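Local atomic coordinates of MDM10 isoform 1 (Saccharomyces cerevisiae, PDB entry 7BTX), a protein that forms part of the ERMES complex that tethers the endoplasmic reticulum to mitochondria, and takes part in late assembly steps of the TOM complex of the outer membrane. Residues Ser190-Ile198 with Gly207-Leu215; Leu9-Trp18 with Ile158-Met168. All coordinates share one frame; numbering follows the deposited sequence.

Interaction 1 of 2, residues Ser190-Ile198 with Gly207-Leu215; sequences SHRNLQEWI and GYRVLHNFL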
loop_
_atom_site.group_PDB
_atom_site.type_symbol
_atom_site.label_atom_id
_atom_site.label_comp_id
_atom_site.label_asym_id
_atom_site.label_seq_id
_atom_site.Cartn_x
_atom_site.Cartn_y
_atom_site.Cartn_z
ATOM N N SER D 190 43.596 -24.117 12.812
ATOM C CA SER D 190 44.767 -24.591 13.532
ATOM C C SER D 190 44.923 -23.681 14.739
ATOM O O SER D 190 43.985 -22.960 15.090
ATOM C CB SER D 190 46.011 -24.576 12.648
ATOM O OG SER D 190 47.184 -24.664 13.433
ATOM N N HIS D 191 46.073 -23.702 15.401
ATOM C CA HIS D 191 46.310 -22.700 16.428
ATOM C C HIS D 191 47.269 -21.608 15.975
ATOM O O HIS D 191 47.608 -20.728 16.776
ATOM C CB HIS D 191 46.808 -23.366 17.714
ATOM C CG HIS D 191 45.812 -24.309 18.317
ATOM N ND1 HIS D 191 45.967 -25.679 18.288
ATOM C CD2 HIS D 191 44.635 -24.078 18.945
ATOM C CE1 HIS D 191 44.932 -26.250 18.881
ATOM N NE2 HIS D 191 44.110 -25.300 19.289
ATOM N N ARG D 192 47.705 -21.640 14.711
ATOM C CA ARG D 192 48.439 -20.541 14.092
ATOM C C ARG D 192 47.831 -20.128 12.755
ATOM O O ARG D 192 48.391 -19.272 12.070
ATOM C CB ARG D 192 49.912 -20.906 13.891
ATOM C CG ARG D 192 50.647 -21.422 15.120
ATOM C CD ARG D 192 51.102 -20.299 16.036
ATOM N NE ARG D 192 50.163 -20.077 17.129
ATOM C CZ ARG D 192 50.399 -19.283 18.168
ATOM N NH1 ARG D 192 49.484 -19.142 19.116
ATOM N NH2 ARG D 192 51.554 -18.639 18.266
ATOM N N ASN D 193 46.691 -20.703 12.377
ATOM C CA ASN D 193 46.058 -20.448 11.089
ATOM C C ASN D 193 44.567 -20.713 11.202
ATOM O O ASN D 193 44.127 -21.495 12.044
ATOM C CB ASN D 193 46.621 -21.336 9.973
ATOM C CG ASN D 193 47.955 -20.865 9.459
ATOM O OD1 ASN D 193 48.145 -19.683 9.191
ATOM N ND2 ASN D 193 48.895 -21.787 9.325
ATOM N N LEU D 194 43.788 -20.024 10.372
ATOM C CA LEU D 194 42.385 -20.354 10.167
ATOM C C LEU D 194 42.081 -20.187 8.676
ATOM O O LEU D 194 41.337 -19.304 8.271
ATOM C CB LEU D 194 41.452 -19.537 11.060
ATOM C CG LEU D 194 40.077 -20.165 11.376
ATOM C CD1 LEU D 194 39.610 -19.744 12.757
ATOM C CD2 LEU D 194 38.976 -19.868 10.371
ATOM N N GLN D 195 42.796 -20.938 7.837
ATOM C CA GLN D 195 42.530 -20.951 6.401
ATOM C C GLN D 195 41.088 -21.337 6.100
ATOM O O GLN D 195 40.455 -22.072 6.856
ATOM C CB GLN D 195 43.466 -21.929 5.697
ATOM C CG GLN D 195 44.921 -21.762 6.031
ATOM C CD GLN D 195 45.738 -22.953 5.609
ATOM O OE1 GLN D 195 45.197 -24.014 5.316
ATOM N NE2 GLN D 195 47.051 -22.786 5.572
ATOM N N GLU D 196 40.574 -20.839 4.982
ATOM C CA GLU D 196 39.168 -21.006 4.653
ATOM C C GLU D 196 38.998 -20.943 3.148
ATOM O O GLU D 196 39.580 -20.078 2.502
ATOM C CB GLU D 196 38.325 -19.922 5.316
ATOM C CG GLU D 196 36.845 -20.084 5.118
ATOM C CD GLU D 196 36.047 -19.158 5.994
ATOM O OE1 GLU D 196 36.657 -18.288 6.648
ATOM O OE2 GLU D 196 34.810 -19.299 6.032
ATOM N N TRP D 197 38.190 -21.852 2.596
ATOM C CA TRP D 197 37.968 -21.949 1.149
ATOM C C TRP D 197 36.492 -21.710 0.873
ATOM O O TRP D 197 35.652 -22.571 1.124
ATOM C CB TRP D 197 38.416 -23.290 0.621
ATOM C CG TRP D 197 39.880 -23.448 0.586
ATOM C CD1 TRP D 197 40.704 -23.203 -0.465
ATOM C CD2 TRP D 197 40.713 -23.887 1.658
ATOM N NE1 TRP D 197 42.002 -23.464 -0.116
ATOM C CE2 TRP D 197 42.033 -23.886 1.186
ATOM C CE3 TRP D 197 40.468 -24.281 2.975
ATOM C CZ2 TRP D 197 43.104 -24.263 1.980
ATOM C CZ3 TRP D 197 41.532 -24.654 3.760
ATOM C CH2 TRP D 197 42.831 -24.642 3.263
ATOM N N ILE D 198 36.177 -20.541 0.346
ATOM C CA ILE D 198 34.792 -20.162 0.109
ATOM C C ILE D 198 34.478 -20.318 -1.369
ATOM O O ILE D 198 35.195 -19.797 -2.227
ATOM C CB ILE D 198 34.539 -18.722 0.577
ATOM C CG1 ILE D 198 34.915 -18.566 2.045
ATOM C CG2 ILE D 198 33.095 -18.340 0.365
ATOM C CD1 ILE D 198 36.170 -17.785 2.280
ATOM N N GLY D 207 36.976 -18.427 -3.530
ATOM C CA GLY D 207 37.728 -17.530 -2.682
ATOM C C GLY D 207 38.599 -18.277 -1.703
ATOM O O GLY D 207 38.615 -19.507 -1.662
ATOM N N TYR D 208 39.325 -17.504 -0.906
ATOM C CA TYR D 208 40.282 -18.053 0.038
ATOM C C TYR D 208 40.557 -16.999 1.095
ATOM O O TYR D 208 40.630 -15.816 0.779
ATOM C CB TYR D 208 41.581 -18.465 -0.664
ATOM C CG TYR D 208 42.643 -19.005 0.257
ATOM C CD1 TYR D 208 42.476 -20.216 0.897
ATOM C CD2 TYR D 208 43.816 -18.306 0.483
ATOM C CE1 TYR D 208 43.440 -20.715 1.741
ATOM C CE2 TYR D 208 44.787 -18.798 1.327
ATOM C CZ TYR D 208 44.589 -20.004 1.951
ATOM O OH TYR D 208 45.544 -20.510 2.792
ATOM N N ARG D 209 40.680 -17.429 2.344
ATOM C CA ARG D 209 41.067 -16.545 3.431
ATOM C C ARG D 209 42.135 -17.244 4.241
ATOM O O ARG D 209 42.216 -18.471 4.241
ATOM C CB ARG D 209 39.907 -16.193 4.366
ATOM C CG ARG D 209 38.785 -15.380 3.779
ATOM C CD ARG D 209 37.800 -15.058 4.885
ATOM N NE ARG D 209 36.445 -14.841 4.398
ATOM C CZ ARG D 209 35.355 -15.237 5.044
ATOM N NH1 ARG D 209 34.156 -15.002 4.534
ATOM N NH2 ARG D 209 35.468 -15.876 6.196
ATOM N N VAL D 210 42.943 -16.459 4.942
ATOM C CA VAL D 210 43.950 -16.996 5.847
ATOM C C VAL D 210 44.232 -15.920 6.881
ATOM O O VAL D 210 44.124 -14.729 6.589
ATOM C CB VAL D 210 45.217 -17.449 5.084
ATOM C CG1 VAL D 210 45.900 -16.294 4.376
ATOM C CG2 VAL D 210 46.190 -18.197 5.992
ATOM N N LEU D 211 44.504 -16.321 8.114
ATOM C CA LEU D 211 44.862 -15.393 9.175
ATOM C C LEU D 211 45.950 -16.042 10.012
ATOM O O LEU D 211 45.657 -16.846 10.901
ATOM C CB LEU D 211 43.640 -15.029 10.015
ATOM C CG LEU D 211 43.740 -13.904 11.047
ATOM C CD1 LEU D 211 42.454 -13.131 11.061
ATOM C CD2 LEU D 211 43.989 -14.444 12.439
ATOM N N HIS D 212 47.198 -15.701 9.722
ATOM C CA HIS D 212 48.346 -16.333 10.361
ATOM C C HIS D 212 48.679 -15.557 11.626
ATOM O O HIS D 212 49.274 -14.483 11.580
ATOM C CB HIS D 212 49.532 -16.394 9.411
ATOM C CG HIS D 212 50.629 -17.294 9.883
ATOM N ND1 HIS D 212 50.945 -18.474 9.247
ATOM C CD2 HIS D 212 51.484 -17.189 10.926
ATOM C CE1 HIS D 212 51.946 -19.057 9.880
ATOM N NE2 HIS D 212 52.292 -18.297 10.903
ATOM N N ASN D 213 48.301 -16.117 12.763
ATOM C CA ASN D 213 48.654 -15.526 14.041
ATOM C C ASN D 213 50.129 -15.767 14.349
ATOM O O ASN D 213 50.663 -16.856 14.131
ATOM C CB ASN D 213 47.776 -16.115 15.141
ATOM C CG ASN D 213 47.854 -15.337 16.431
ATOM O OD1 ASN D 213 48.409 -14.244 16.476
ATOM N ND2 ASN D 213 47.288 -15.896 17.492
ATOM N N PHE D 214 50.791 -14.729 14.848
ATOM C CA PHE D 214 52.160 -14.804 15.344
ATOM C C PHE D 214 52.151 -14.623 16.859
ATOM O O PHE D 214 51.092 -14.521 17.482
ATOM C CB PHE D 214 53.055 -13.744 14.691
ATOM C CG PHE D 214 53.167 -13.861 13.200
ATOM C CD1 PHE D 214 53.981 -14.818 12.626
ATOM C CD2 PHE D 214 52.486 -12.986 12.372
ATOM C CE1 PHE D 214 54.096 -14.914 11.248
ATOM C CE2 PHE D 214 52.596 -13.077 10.998
ATOM C CZ PHE D 214 53.400 -14.041 10.436
ATOM N N LEU D 215 53.353 -14.577 17.436
ATOM C CA LEU D 215 53.597 -14.346 18.870
ATOM C C LEU D 215 52.829 -15.269 19.819
ATOM O O LEU D 215 52.203 -14.806 20.774
ATOM C CB LEU D 215 53.297 -12.888 19.234
ATOM C CG LEU D 215 54.284 -11.850 18.702
ATOM C CD1 LEU D 215 53.812 -10.441 19.016
ATOM C CD2 LEU D 215 55.659 -12.093 19.297
#

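Interaction 2 of 2, residues Leu9-Trp18 with Ile158-Met168; sequences LRAFYQSTHW and IKRLSPQTQFM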
loop_
_atom_site.group_PDB
_atom_site.type_symbol
_atom_site.label_atom_id
_atom_site.label_comp_id
_atom_site.label_asym_id
_atom_site.label_seq_id
_atom_site.Cartn_x
_atom_site.Cartn_y
_atom_site.Cartn_z
ATOM N N LEU D 9 24.953 -18.700 14.090
ATOM C CA LEU D 9 26.273 -19.183 13.701
ATOM C C LEU D 9 27.301 -18.931 14.795
ATOM O O LEU D 9 28.131 -19.795 15.091
ATOM C CB LEU D 9 26.687 -18.505 12.401
ATOM C CG LEU D 9 28.131 -18.632 11.960
ATOM C CD1 LEU D 9 28.324 -20.020 11.477
ATOM C CD2 LEU D 9 28.438 -17.646 10.861
ATOM N N ARG D 10 27.252 -17.758 15.419
ATOM C CA ARG D 10 28.202 -17.459 16.482
ATOM C C ARG D 10 27.865 -18.205 17.763
ATOM O O ARG D 10 28.739 -18.389 18.614
ATOM C CB ARG D 10 28.252 -15.955 16.735
ATOM N N ALA D 11 26.617 -18.639 17.926
ATOM C CA ALA D 11 26.263 -19.429 19.100
ATOM C C ALA D 11 26.741 -20.864 18.955
ATOM O O ALA D 11 27.003 -21.541 19.955
ATOM C CB ALA D 11 24.756 -19.393 19.328
ATOM N N PHE D 12 26.846 -21.349 17.718
ATOM C CA PHE D 12 27.379 -22.685 17.485
ATOM C C PHE D 12 28.894 -22.693 17.594
ATOM O O PHE D 12 29.492 -23.710 17.961
ATOM C CB PHE D 12 26.945 -23.180 16.112
ATOM C CG PHE D 12 27.276 -24.613 15.854
ATOM C CD1 PHE D 12 26.633 -25.619 16.549
ATOM C CD2 PHE D 12 28.223 -24.956 14.911
ATOM C CE1 PHE D 12 26.931 -26.933 16.309
ATOM C CE2 PHE D 12 28.525 -26.271 14.671
ATOM C CZ PHE D 12 27.879 -27.257 15.370
ATOM N N TYR D 13 29.528 -21.568 17.272
ATOM C CA TYR D 13 30.974 -21.456 17.378
ATOM C C TYR D 13 31.437 -21.405 18.822
ATOM O O TYR D 13 32.483 -21.973 19.143
ATOM C CB TYR D 13 31.454 -20.208 16.647
ATOM C CG TYR D 13 31.525 -20.337 15.145
ATOM C CD1 TYR D 13 31.202 -21.524 14.508
ATOM C CD2 TYR D 13 31.911 -19.263 14.367
ATOM C CE1 TYR D 13 31.267 -21.634 13.143
ATOM C CE2 TYR D 13 31.985 -19.364 13.003
ATOM C CZ TYR D 13 31.665 -20.550 12.397
ATOM O OH TYR D 13 31.729 -20.649 11.030
ATOM N N GLN D 14 30.690 -20.739 19.695
ATOM C CA GLN D 14 31.026 -20.669 21.107
ATOM C C GLN D 14 30.626 -21.921 21.867
ATOM O O GLN D 14 31.077 -22.110 22.999
ATOM C CB GLN D 14 30.358 -19.453 21.752
ATOM C CG GLN D 14 30.813 -18.116 21.201
ATOM C CD GLN D 14 29.725 -17.068 21.274
ATOM O OE1 GLN D 14 28.755 -17.219 22.015
ATOM N NE2 GLN D 14 29.874 -16.004 20.497
ATOM N N SER D 15 29.792 -22.771 21.277
ATOM C CA SER D 15 29.360 -24.001 21.921
ATOM C C SER D 15 30.229 -25.194 21.569
ATOM O O SER D 15 30.384 -26.096 22.396
ATOM C CB SER D 15 27.909 -24.313 21.547
ATOM O OG SER D 15 27.485 -25.522 22.146
ATOM N N THR D 16 30.795 -25.223 20.365
ATOM C CA THR D 16 31.682 -26.295 19.943
ATOM C C THR D 16 33.146 -25.887 19.976
ATOM O O THR D 16 34.003 -26.685 19.585
ATOM C CB THR D 16 31.304 -26.771 18.543
ATOM O OG1 THR D 16 31.561 -25.733 17.595
ATOM C CG2 THR D 16 29.844 -27.114 18.500
ATOM N N HIS D 17 33.434 -24.664 20.438
ATOM C CA HIS D 17 34.780 -24.095 20.565
ATOM C C HIS D 17 35.516 -24.077 19.223
ATOM O O HIS D 17 36.549 -24.719 19.039
ATOM C CB HIS D 17 35.594 -24.823 21.639
ATOM C CG HIS D 17 34.909 -24.894 22.967
ATOM N ND1 HIS D 17 34.459 -23.774 23.631
ATOM C CD2 HIS D 17 34.591 -25.950 23.752
ATOM C CE1 HIS D 17 33.894 -24.136 24.768
ATOM N NE2 HIS D 17 33.960 -25.451 24.865
ATOM N N TRP D 18 34.960 -23.320 18.281
ATOM C CA TRP D 18 35.593 -23.164 16.980
ATOM C C TRP D 18 36.609 -22.033 16.961
ATOM O O TRP D 18 37.519 -22.049 16.120
ATOM C CB TRP D 18 34.530 -22.937 15.903
ATOM C CG TRP D 18 35.073 -22.765 14.516
ATOM C CD1 TRP D 18 34.960 -21.661 13.731
ATOM C CD2 TRP D 18 35.822 -23.718 13.757
ATOM N NE1 TRP D 18 35.585 -21.864 12.530
ATOM C CE2 TRP D 18 36.122 -23.122 12.521
ATOM C CE3 TRP D 18 36.263 -25.021 13.999
ATOM C CZ2 TRP D 18 36.839 -23.780 11.536
ATOM C CZ3 TRP D 18 36.973 -25.665 13.026
ATOM C CH2 TRP D 18 37.248 -25.052 11.805
ATOM N N ILE D 158 25.762 -26.466 9.144
ATOM C CA ILE D 158 27.135 -26.470 9.626
ATOM C C ILE D 158 27.463 -27.907 9.984
ATOM O O ILE D 158 26.664 -28.582 10.640
ATOM C CB ILE D 158 27.334 -25.551 10.835
ATOM C CG1 ILE D 158 26.764 -24.168 10.570
ATOM C CG2 ILE D 158 28.793 -25.421 11.166
ATOM C CD1 ILE D 158 26.692 -23.334 11.805
ATOM N N LYS D 159 28.617 -28.388 9.542
ATOM C CA LYS D 159 29.103 -29.718 9.876
ATOM C C LYS D 159 30.533 -29.580 10.366
ATOM O O LYS D 159 31.401 -29.142 9.609
ATOM C CB LYS D 159 29.062 -30.645 8.660
ATOM C CG LYS D 159 27.730 -30.756 7.949
ATOM C CD LYS D 159 26.735 -31.517 8.781
ATOM C CE LYS D 159 27.087 -32.983 8.843
ATOM N NZ LYS D 159 26.137 -33.711 9.721
ATOM N N ARG D 160 30.792 -29.953 11.617
ATOM C CA ARG D 160 32.176 -29.984 12.087
ATOM C C ARG D 160 32.733 -31.385 11.850
ATOM O O ARG D 160 32.512 -32.323 12.616
ATOM C CB ARG D 160 32.291 -29.569 13.543
ATOM C CG ARG D 160 33.743 -29.389 13.929
ATOM C CD ARG D 160 33.927 -28.656 15.222
ATOM N NE ARG D 160 35.340 -28.527 15.550
ATOM C CZ ARG D 160 35.793 -28.014 16.686
ATOM N NH1 ARG D 160 37.095 -27.937 16.911
ATOM N NH2 ARG D 160 34.944 -27.586 17.604
ATOM N N LEU D 161 33.490 -31.509 10.764
ATOM C CA LEU D 161 33.895 -32.796 10.217
ATOM C C LEU D 161 35.071 -33.430 10.949
ATOM O O LEU D 161 35.339 -34.622 10.771
ATOM C CB LEU D 161 34.247 -32.626 8.745
ATOM C CG LEU D 161 33.141 -32.016 7.895
ATOM C CD1 LEU D 161 33.643 -31.756 6.499
ATOM C CD2 LEU D 161 31.957 -32.948 7.868
ATOM N N SER D 162 35.764 -32.652 11.772
ATOM C CA SER D 162 37.043 -33.011 12.375
ATOM C C SER D 162 37.313 -31.951 13.438
ATOM O O SER D 162 36.691 -30.884 13.381
ATOM C CB SER D 162 38.127 -33.060 11.288
ATOM O OG SER D 162 39.413 -33.404 11.757
ATOM N N PRO D 163 38.186 -32.173 14.423
ATOM C CA PRO D 163 38.468 -31.116 15.412
ATOM C C PRO D 163 39.206 -29.893 14.874
ATOM O O PRO D 163 39.368 -28.929 15.630
ATOM C CB PRO D 163 39.341 -31.854 16.435
ATOM C CG PRO D 163 39.887 -33.012 15.712
ATOM C CD PRO D 163 38.761 -33.454 14.863
ATOM N N GLN D 164 39.650 -29.904 13.620
ATOM C CA GLN D 164 40.303 -28.752 13.022
ATOM C C GLN D 164 39.801 -28.544 11.603
ATOM O O GLN D 164 40.575 -28.177 10.718
ATOM C CB GLN D 164 41.817 -28.942 13.031
ATOM C CG GLN D 164 42.469 -28.699 14.380
ATOM C CD GLN D 164 43.939 -29.038 14.379
ATOM O OE1 GLN D 164 44.507 -29.379 13.344
ATOM N NE2 GLN D 164 44.565 -28.948 15.544
ATOM N N THR D 165 38.515 -28.793 11.372
ATOM C CA THR D 165 37.904 -28.743 10.048
ATOM C C THR D 165 36.404 -28.553 10.222
ATOM O O THR D 165 35.795 -29.169 11.098
ATOM C CB THR D 165 38.218 -30.024 9.255
ATOM O OG1 THR D 165 39.618 -30.093 8.968
ATOM C CG2 THR D 165 37.448 -30.124 7.970
ATOM N N GLN D 166 35.820 -27.683 9.402
ATOM C CA GLN D 166 34.387 -27.453 9.443
ATOM C C GLN D 166 33.885 -27.210 8.032
ATOM O O GLN D 166 34.613 -26.696 7.185
ATOM C CB GLN D 166 34.047 -26.265 10.335
ATOM C CG GLN D 166 32.720 -26.371 11.012
ATOM C CD GLN D 166 32.397 -25.143 11.803
ATOM O OE1 GLN D 166 32.217 -24.070 11.240
ATOM N NE2 GLN D 166 32.324 -25.285 13.115
ATOM N N PHE D 167 32.637 -27.587 7.788
ATOM C CA PHE D 167 31.980 -27.343 6.515
ATOM C C PHE D 167 30.724 -26.533 6.774
ATOM O O PHE D 167 30.093 -26.680 7.821
ATOM C CB PHE D 167 31.632 -28.651 5.804
ATOM C CG PHE D 167 30.918 -28.461 4.500
ATOM C CD1 PHE D 167 31.584 -27.954 3.399
ATOM C CD2 PHE D 167 29.576 -28.777 4.377
ATOM C CE1 PHE D 167 30.929 -27.770 2.200
ATOM C CE2 PHE D 167 28.914 -28.597 3.181
ATOM C CZ PHE D 167 29.593 -28.093 2.092
ATOM N N MET D 168 30.363 -25.671 5.828
ATOM C CA MET D 168 29.213 -24.804 6.003
ATOM C C MET D 168 28.521 -24.580 4.674
ATOM O O MET D 168 29.178 -24.369 3.659
ATOM C CB MET D 168 29.618 -23.457 6.580
ATOM C CG MET D 168 29.651 -23.388 8.078
ATOM S SD MET D 168 29.753 -21.677 8.591
ATOM C CE MET D 168 28.512 -20.953 7.533
#

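Interaction 1 of 2, residues Ser190-Ile198 with Gly207-Leu215
Glu196 and Arg209 form an antiparallel hydrogen-bonded pair in which Arg209 N reaches Glu196 O at 2.9 Å and Glu196 N reaches Arg209 O at 3.0 Å; the short strands 194-198 and 209-211 run at 173° to each other. Weaker bonds flank this pair, Ile198 N to Gly207 O and Asn213 N to Arg192 O. Glu196 sends out an extended chain with CG anti to the backbone N (chi1 -175°), which lays it alongside Arg209, and OE1 makes a salt bridge to Arg209 NH2 at 2.7 Å. The carboxylate and guanidinium are turned almost perpendicular to each other. Ile198 CD1 lies over one face of that guanidinium, toward its rim, 3.6 Å from Arg209 NE. On the other side of the strands Trp197 and Tyr208 lie side by side, their planes 51° apart, with Tyr208 CD1 over one face of the indole, 3.4 Å from Trp197 NE1. Farther along, Tyr208 OH rests against Gln195 CG at 3.5 Å, and Val210 CG2 adjoins the same CG. Backbone bonds from Gln195 and Trp197 continue to strand 179-189, while those of Tyr208, Val210 and His212 continue to strand 230-240, so the pairing joins the edges of two sheets.

Interaction 2 of 2, residues Leu9-Trp18 with Ile158-Met168
Gln166 reaches from its strand to the place where Trp18 and Tyr13 meet. Its CB stands over the six-membered ring of Trp18, 4.0 Å from the centroid, in a CH-pi contact. From CG the extended chain (chi2 -176°) carries CD to within 3.9 Å of Tyr13 CE1, and a chi3 of 66° turns the amide to stack on the indole, planes 21° apart. NE2 lies over the indole face, 3.9 Å from Trp18 CD2, while OE1 approaches Tyr13 CE1 at 3.2 Å. Within the helix segment, Trp18 CD1 sits over the centre of the Tyr13 ring, and Tyr13 OH is hydrogen-bonded to Gln187 NE2 of the adjoining strand 179-189. The Arg160 guanidinium stands nearly perpendicular to the indole beside CE3, which lies over one of its faces, and its NH1 is held by Pro163 O at 2.8 Å. With an alanine here in place of Trp18, the Gln166 amide would probably lose its stacking surface and be freer to turn, leaving a gap beside Arg160. Toward the start of the helix the contact is apolar: Phe12 CE2 meets Ile158 CG2 at 3.6 Å, and Leu9 CD1 touches both Ile158 CD1 and Met168 SD. An N-terminal helix packed on the inner wall of the barrel, here against the hairpin of strands 152-162 and 165-174, is characteristic of the mitochondrial porin-type membrane beta-barrels.

How the interactions relate
Interaction 1 and interaction 2 have centres about 15 Å apart, and their nearest atoms, about 4 Å apart, do not touch. Strand 179-189 lies between them in the sheet, pairing with strand 194-199 along one edge and strand 165-174 along the other. Its side chains serve both: Tyr185 is touched by Glu196 and Met168, Gln187 by Glu196 and Trp18. The chain leaving Trp18 gives a second connection, since Asn22 meets Leu194 and Leu211, and Tyr24 meets Arg209. Interaction 1 thus carries the barrel wall from one sheet to the next, whereas interaction 2 packs the N-terminal helix against its inner surface.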